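Polyketide synthase PksL (Bacillus subtilis, PDB 5E1V) probably dehydrates beta-hydroxyacyl intermediates through its double hotdog dehydratase domain, as part of a trans-acyltransferase polyketide synthase of the bacillaene pathway. Local coordinates at residues 30-35 and 264-269. Numbering follows the deposited sequence.
Sequences PGLAYI and AELKNF
L32 meets L266 and F269 in the interior of the double hotdog fold of this dehydratase domain, where the residues leading into helix 34-44, from the first hotdog half, face strand 262-273 of the second. The tight part is a CH-pi contact: CD2 of L32 sits almost over the centre of the F269 ring, 4.1 Å from its centroid and 12° off the ring normal. The same methyl reaches CD2 of L266 at 3.8 Å, and the other branch, CD1, lies 3.9 Å from CE2 of F269. CG of L32 stands anti to the carbonyl carbon (chi1 -73°), and with chi2 at 169° both methyls reach the strand's side chains. Shortening L32 to an alanine would remove both methyls and would probably strip the cover from this face of the F269 ring and open a gap beside L266. I193 of helix 190-203 and Y220 of strand 215-225 also touch L32. Packing is sparser toward I35, which has a single close partner across the interface. On the other side of the strand, E265, K267 and N268 are partly exposed, and E265 forms a salt bridge with K262. The I35 contact joins two methyl carbons, CD1 of I35 and CD1 of L266, 3.9 Å apart.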
loop_
_atom_site.group_PDB
_atom_site.type_symbol
_atom_site.label_atom_id
_atom_site.label_comp_id
_atom_site.label_asym_id
_atom_site.label_seq_id
_atom_site.Cartn_x
_atom_site.Cartn_y
_atom_site.Cartn_z
ATOM N N PRO A 30 -3.167 -4.760 5.541
ATOM C CA PRO A 30 -1.889 -4.380 4.932
ATOM C C PRO A 30 -1.597 -2.920 5.203
ATOM O O PRO A 30 -2.455 -2.037 5.128
ATOM C CB PRO A 30 -2.057 -4.688 3.419
ATOM C CG PRO A 30 -3.261 -5.543 3.322
ATOM C CD PRO A 30 -4.123 -5.225 4.525
ATOM N N GLY A 31 -0.370 -2.670 5.609
ATOM C CA GLY A 31 0.024 -1.324 5.903
ATOM C C GLY A 31 -0.156 -0.424 4.692
ATOM O O GLY A 31 -0.322 0.727 4.858
ATOM N N LEU A 32 -0.058 -0.955 3.484
ATOM C CA LEU A 32 -0.174 -0.143 2.235
ATOM C C LEU A 32 -1.651 0.288 1.949
ATOM O O LEU A 32 -1.895 1.129 1.123
ATOM C CB LEU A 32 0.405 -0.866 1.044
ATOM C CG LEU A 32 1.959 -0.910 1.085
ATOM C CD1 LEU A 32 2.425 -1.879 0.027
ATOM C CD2 LEU A 32 2.495 0.482 0.801
ATOM N N ALA A 33 -2.570 -0.257 2.742
ATOM C CA ALA A 33 -3.972 0.108 2.690
ATOM C C ALA A 33 -4.243 1.440 3.302
ATOM O O ALA A 33 -5.285 2.032 3.080
ATOM C CB ALA A 33 -4.816 -0.984 3.350
ATOM N N TYR A 34 -3.295 1.975 4.092
ATOM C CA TYR A 34 -3.503 3.330 4.678
ATOM C C TYR A 34 -3.610 4.438 3.634
ATOM O O TYR A 34 -4.119 5.553 3.947
ATOM C CB TYR A 34 -2.363 3.633 5.700
ATOM C CG TYR A 34 -2.515 2.940 7.002
ATOM C CD1 TYR A 34 -3.629 3.108 7.746
ATOM C CD2 TYR A 34 -1.525 2.101 7.483
ATOM C CE1 TYR A 34 -3.765 2.506 9.026
ATOM C CE2 TYR A 34 -1.610 1.486 8.720
ATOM C CZ TYR A 34 -2.691 1.718 9.526
ATOM O OH TYR A 34 -2.820 1.090 10.726
ATOM N N ILE A 35 -2.973 4.274 2.484
ATOM C CA ILE A 35 -3.057 5.302 1.402
ATOM C C ILE A 35 -4.530 5.543 0.972
ATOM O O ILE A 35 -5.043 6.677 0.993
ATOM C CB ILE A 35 -2.195 4.918 0.199
ATOM C CG1 ILE A 35 -0.712 4.867 0.673
ATOM C CG2 ILE A 35 -2.385 5.920 -0.890
ATOM C CD1 ILE A 35 0.195 4.161 -0.266
ATOM N N ALA A 264 1.238 8.179 -10.393
ATOM C CA ALA A 264 1.504 8.222 -9.003
ATOM C C ALA A 264 2.913 7.772 -8.649
ATOM O O ALA A 264 3.616 7.091 -9.371
ATOM C CB ALA A 264 0.435 7.437 -8.183
ATOM N N GLU A 265 3.327 8.122 -7.458
ATOM C CA GLU A 265 4.576 7.587 -6.958
ATOM C C GLU A 265 4.580 7.490 -5.462
ATOM O O GLU A 265 4.258 8.456 -4.781
ATOM C CB GLU A 265 5.759 8.473 -7.370
ATOM C CG GLU A 265 7.125 7.941 -6.915
ATOM C CD GLU A 265 8.266 8.766 -7.518
ATOM O OE1 GLU A 265 8.722 8.440 -8.621
ATOM O OE2 GLU A 265 8.651 9.767 -6.931
ATOM N N LEU A 266 4.999 6.323 -4.966
ATOM C CA LEU A 266 5.302 6.148 -3.526
ATOM C C LEU A 266 6.776 6.200 -3.336
ATOM O O LEU A 266 7.474 5.216 -3.663
ATOM C CB LEU A 266 4.780 4.799 -2.977
ATOM C CG LEU A 266 4.734 4.583 -1.484
ATOM C CD1 LEU A 266 3.827 5.510 -0.736
ATOM C CD2 LEU A 266 4.297 3.205 -1.175
ATOM N N LYS A 267 7.268 7.308 -2.813
ATOM C CA LYS A 267 8.756 7.441 -2.675
ATOM C C LYS A 267 9.316 6.909 -1.364
ATOM O O LYS A 267 8.811 7.200 -0.284
ATOM C CB LYS A 267 9.110 8.911 -2.921
ATOM C CG LYS A 267 10.595 9.294 -2.915
ATOM C CD LYS A 267 10.719 10.716 -3.512
ATOM C CE LYS A 267 12.150 11.277 -3.414
ATOM N NZ LYS A 267 13.149 10.228 -3.755
ATOM N N ASN A 268 10.396 6.104 -1.437
ATOM C CA ASN A 268 11.044 5.487 -0.249
ATOM C C ASN A 268 10.070 4.772 0.679
ATOM O O ASN A 268 9.950 5.054 1.837
ATOM C CB ASN A 268 11.924 6.487 0.462
ATOM C CG ASN A 268 13.280 6.598 -0.233
ATOM O OD1 ASN A 268 13.938 5.580 -0.444
ATOM N ND2 ASN A 268 13.663 7.790 -0.631
ATOM N N PHE A 269 9.351 3.855 0.068
ATOM C CA PHE A 269 8.598 2.837 0.807
ATOM C C PHE A 269 9.624 1.961 1.553
ATOM O O PHE A 269 10.351 1.153 0.940
ATOM C CB PHE A 269 7.728 2.049 -0.132
ATOM C CG PHE A 269 7.104 0.828 0.464
ATOM C CD1 PHE A 269 6.844 0.751 1.786
ATOM C CD2 PHE A 269 6.772 -0.250 -0.332
ATOM C CE1 PHE A 269 6.280 -0.381 2.339
ATOM C CE2 PHE A 269 6.252 -1.402 0.220
ATOM C CZ PHE A 269 5.995 -1.457 1.576
#